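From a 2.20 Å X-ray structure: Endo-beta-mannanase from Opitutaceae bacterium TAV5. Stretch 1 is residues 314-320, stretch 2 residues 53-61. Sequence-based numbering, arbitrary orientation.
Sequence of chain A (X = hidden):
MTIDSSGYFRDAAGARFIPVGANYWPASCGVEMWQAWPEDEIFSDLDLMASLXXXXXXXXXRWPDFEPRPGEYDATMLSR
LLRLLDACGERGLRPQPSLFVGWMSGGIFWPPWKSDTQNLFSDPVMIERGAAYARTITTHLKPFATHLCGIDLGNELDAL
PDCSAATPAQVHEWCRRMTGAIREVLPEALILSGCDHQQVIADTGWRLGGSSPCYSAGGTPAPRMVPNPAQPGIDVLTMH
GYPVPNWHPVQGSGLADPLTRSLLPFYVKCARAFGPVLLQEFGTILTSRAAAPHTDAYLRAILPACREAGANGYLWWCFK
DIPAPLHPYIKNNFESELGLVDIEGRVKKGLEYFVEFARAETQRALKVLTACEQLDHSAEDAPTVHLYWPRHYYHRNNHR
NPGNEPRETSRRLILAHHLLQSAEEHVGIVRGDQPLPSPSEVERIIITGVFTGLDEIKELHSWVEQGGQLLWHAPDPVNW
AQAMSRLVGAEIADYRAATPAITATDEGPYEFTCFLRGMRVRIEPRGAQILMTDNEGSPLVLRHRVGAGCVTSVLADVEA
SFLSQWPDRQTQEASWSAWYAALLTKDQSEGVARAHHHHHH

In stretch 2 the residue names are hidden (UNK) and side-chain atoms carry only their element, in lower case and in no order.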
# COMPACT_ATOMS: atom_id res chain seq x y z
N TYR A 314 -38.05 -4.45 -6.31
CA TYR A 314 -37.58 -4.07 -4.97
C TYR A 314 -37.65 -5.29 -4.07
O TYR A 314 -38.74 -5.81 -3.82
CB TYR A 314 -38.42 -2.92 -4.38
CG TYR A 314 -38.63 -1.79 -5.36
CD1 TYR A 314 -37.82 -0.65 -5.35
CD2 TYR A 314 -39.65 -1.87 -6.30
CE1 TYR A 314 -38.02 0.36 -6.27
CE2 TYR A 314 -39.85 -0.88 -7.22
CZ TYR A 314 -39.04 0.24 -7.20
OH TYR A 314 -39.28 1.21 -8.14
N LEU A 315 -36.49 -5.73 -3.58
CA LEU A 315 -36.39 -6.90 -2.71
C LEU A 315 -35.64 -6.52 -1.45
O LEU A 315 -34.47 -6.11 -1.51
CB LEU A 315 -35.69 -8.07 -3.42
CG LEU A 315 -36.33 -8.54 -4.73
CD1 LEU A 315 -35.51 -9.67 -5.33
CD2 LEU A 315 -37.76 -8.97 -4.48
N TRP A 316 -36.30 -6.65 -0.31
CA TRP A 316 -35.73 -6.28 0.97
C TRP A 316 -34.73 -7.32 1.46
O TRP A 316 -34.85 -8.52 1.16
CB TRP A 316 -36.86 -6.09 1.97
CG TRP A 316 -36.44 -6.03 3.38
CD1 TRP A 316 -36.28 -7.08 4.24
CD2 TRP A 316 -36.16 -4.85 4.12
NE1 TRP A 316 -35.92 -6.62 5.48
CE2 TRP A 316 -35.84 -5.25 5.43
CE3 TRP A 316 -36.17 -3.48 3.82
CZ2 TRP A 316 -35.49 -4.33 6.43
CZ3 TRP A 316 -35.84 -2.58 4.81
CH2 TRP A 316 -35.51 -3.01 6.10
N TRP A 317 -33.72 -6.86 2.21
CA TRP A 317 -32.80 -7.74 2.93
C TRP A 317 -32.97 -7.53 4.43
O TRP A 317 -32.72 -6.43 4.92
CB TRP A 317 -31.32 -7.49 2.56
CG TRP A 317 -30.51 -8.60 3.16
CD1 TRP A 317 -30.19 -8.77 4.48
CD2 TRP A 317 -30.06 -9.78 2.48
NE1 TRP A 317 -29.54 -9.98 4.66
CE2 TRP A 317 -29.44 -10.61 3.45
CE3 TRP A 317 -30.08 -10.19 1.14
CZ2 TRP A 317 -28.88 -11.85 3.12
CZ3 TRP A 317 -29.51 -11.44 0.82
CH2 TRP A 317 -28.93 -12.24 1.80
N CYS A 318 -33.34 -8.57 5.17
CA CYS A 318 -33.83 -9.85 4.65
C CYS A 318 -35.16 -10.13 5.38
O CYS A 318 -35.61 -9.32 6.22
CB CYS A 318 -32.79 -10.96 4.87
SG CYS A 318 -32.47 -11.24 6.62
N PHE A 319 -35.82 -11.26 5.09
CA PHE A 319 -37.22 -11.39 5.49
C PHE A 319 -37.36 -11.46 7.01
O PHE A 319 -38.19 -10.75 7.59
CB PHE A 319 -37.86 -12.60 4.84
CG PHE A 319 -39.36 -12.68 5.07
CD1 PHE A 319 -40.19 -11.60 4.78
CD2 PHE A 319 -39.93 -13.83 5.60
CE1 PHE A 319 -41.57 -11.66 5.01
CE2 PHE A 319 -41.30 -13.92 5.83
CZ PHE A 319 -42.13 -12.83 5.53
N LYS A 320 -36.58 -12.32 7.66
CA LYS A 320 -36.71 -12.63 9.08
C LYS A 320 -35.46 -12.20 9.83
O LYS A 320 -34.36 -12.17 9.27
CB LYS A 320 -36.91 -14.13 9.32
CG LYS A 320 -38.26 -14.70 8.85
CD LYS A 320 -39.41 -14.16 9.69
CE LYS A 320 -39.68 -15.03 10.91
NZ LYS A 320 -40.56 -16.19 10.58
N UNK A 53 -48.54 -9.17 0.20
CA UNK A 53 -48.61 -8.65 -1.14
C UNK A 53 -47.39 -8.90 -1.99
O UNK A 53 -47.35 -8.42 -3.14
N UNK A 54 -46.42 -9.66 -1.50
CA UNK A 54 -45.19 -9.90 -2.25
C UNK A 54 -45.46 -10.88 -3.38
O UNK A 54 -46.27 -11.78 -3.26
c UNK A 54 -43.63 -9.46 -0.28
c UNK A 54 -42.77 -7.63 1.67
c UNK A 54 -42.52 -9.00 1.83
c UNK A 54 -44.10 -10.44 -1.33
c UNK A 54 -43.44 -7.18 0.54
c UNK A 54 -42.94 -9.90 0.86
c UNK A 54 -43.88 -8.10 -0.43
N UNK A 55 -44.76 -10.69 -4.49
CA UNK A 55 -44.92 -11.56 -5.64
C UNK A 55 -43.62 -12.24 -6.05
O UNK A 55 -43.61 -12.95 -7.07
n UNK A 55 -45.18 -8.64 -7.94
o UNK A 55 -43.38 -9.67 -7.04
c UNK A 55 -45.51 -10.78 -6.82
c UNK A 55 -44.60 -9.64 -7.28
N UNK A 56 -42.52 -12.04 -5.31
CA UNK A 56 -41.24 -12.67 -5.62
C UNK A 56 -40.50 -13.00 -4.32
O UNK A 56 -40.71 -12.39 -3.28
c UNK A 56 -40.35 -11.77 -6.48
c UNK A 56 -40.92 -11.61 -7.89
o UNK A 56 -40.29 -10.48 -5.88
N UNK A 57 -39.62 -14.00 -4.40
CA UNK A 57 -38.76 -14.34 -3.28
C UNK A 57 -37.41 -14.73 -3.86
O UNK A 57 -37.35 -15.59 -4.75
c UNK A 57 -39.34 -15.45 -2.38
c UNK A 57 -39.65 -16.75 -3.17
c UNK A 57 -38.41 -15.72 -1.16
N UNK A 58 -36.35 -14.06 -3.40
CA UNK A 58 -34.99 -14.41 -3.78
C UNK A 58 -34.42 -15.37 -2.75
O UNK A 58 -34.48 -15.11 -1.54
n UNK A 58 -29.65 -11.08 -3.44
c UNK A 58 -29.50 -11.87 -4.50
c UNK A 58 -31.95 -12.23 -4.71
n UNK A 58 -30.56 -12.44 -5.10
c UNK A 58 -32.66 -13.48 -4.25
c UNK A 58 -34.11 -13.17 -3.89
n UNK A 58 -28.28 -12.10 -4.96
N UNK A 59 -33.88 -16.49 -3.21
CA UNK A 59 -33.26 -17.43 -2.30
C UNK A 59 -32.02 -18.03 -2.96
O UNK A 59 -31.79 -17.87 -4.17
c UNK A 59 -34.27 -18.50 -1.85
c UNK A 59 -36.02 -19.33 -3.44
c UNK A 59 -35.64 -21.17 -4.93
c UNK A 59 -34.73 -19.43 -2.94
c UNK A 59 -33.91 -20.43 -3.43
c UNK A 59 -36.47 -20.18 -4.43
c UNK A 59 -34.37 -21.30 -4.43
N UNK A 60 -31.22 -18.72 -2.17
CA UNK A 60 -29.84 -19.01 -2.56
C UNK A 60 -29.59 -20.50 -2.58
O UNK A 60 -29.78 -21.19 -1.57
c UNK A 60 -30.06 -16.46 -0.35
c UNK A 60 -29.39 -14.59 -2.28
c UNK A 60 -29.29 -16.85 -1.43
c UNK A 60 -28.99 -15.92 -2.41
c UNK A 60 -30.47 -15.15 -0.21
c UNK A 60 -28.91 -18.27 -1.60
c UNK A 60 -30.14 -14.21 -1.18
N UNK A 61 -29.16 -20.99 -3.74
CA UNK A 61 -28.78 -22.39 -3.91
C UNK A 61 -27.33 -22.49 -3.46
O UNK A 61 -26.41 -22.18 -4.23
c UNK A 61 -28.68 -24.31 -5.55
c UNK A 61 -30.45 -22.56 -5.78
c UNK A 61 -29.00 -22.83 -5.37

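Position 53 carries no side-chain atoms and lies out of reach of stretch 1. It is the first residue after a helix to leave helical angles, with phi at 93° in a Schellman motif, where a CB would jam against the preceding carbonyl O. The residue is Gly53, chosen by its backbone rather than by the contact.

Position 54 shows one carbon followed by a ring of six carbons, with no hetero atom. Its CA-to-CB bond points toward stretch 1, and the ring meets CE1 of Phe319. This is Phe54; its CE2 lies 4.3 Å from Phe319 CE1, which sits at the edge of the Phe54 ring, near its plane.

Position 55 has two carbons, the second carrying one oxygen and one nitrogen: a carboxamide on a short stem. It touches nothing on stretch 1, so the atoms alone name it, Asn55.

At position 56 one carbon bears an oxygen and a methyl carbon. The CA-to-CB bond points toward stretch 1, where the oxygen approaches Leu315. The branching gives Thr56. Its OG1 stands 3.3 Å from Leu315 CD2, a close packing contact; the hydroxyl is hydrogen-bonded elsewhere in the structure.

Position 57 holds three carbons, branched at the first, and points away from stretch 1, as the alternation of a strand requires. It is Val57.

At position 58 the CA-to-CB bond again points toward stretch 1. The side chain has three carbons, a nitrogen, then a carbon bearing two more nitrogens; its first carbon packs against Leu315 and a terminal nitrogen comes near the indole of Trp317. That guanidinium makes it Arg58. Its CB packs 4.0 Å from Leu315 CD1, while the extended chain, t at chi1 to chi3, carries NH1 to 4.3 Å from Trp317 CZ3, at the edge of the indole. The guanidinium nitrogens are hydrogen-bonded elsewhere in the structure.

Position 59, one carbon and a six-carbon ring, is out of reach of stretch 1: Phe59.

Position 60 has the same atoms but points toward stretch 1, its ring meeting the indole of Trp317. It is Phe60, whose CZ lies 3.5 Å from Trp317 CZ3. The centroids of the Trp317 six-membered ring and the Phe60 ring are 5.7 Å apart, their planes oblique at 41°.

Position 61, three carbons branched at the first, is again out of reach: Val61.

The contact works by side-chain packing, without a hydrogen bond between the stretches. Along the strand, 56, 58 and 60 face Leu315 and Trp317, while Phe54, before the strand, meets Phe319. The design rule is alternation: even positions fill the interface, and polar groups may enter it when their hydrogen bonds are met elsewhere. Together the two sides bury 270 Å².

Stretch 2 53-61: GFNTVRFFV
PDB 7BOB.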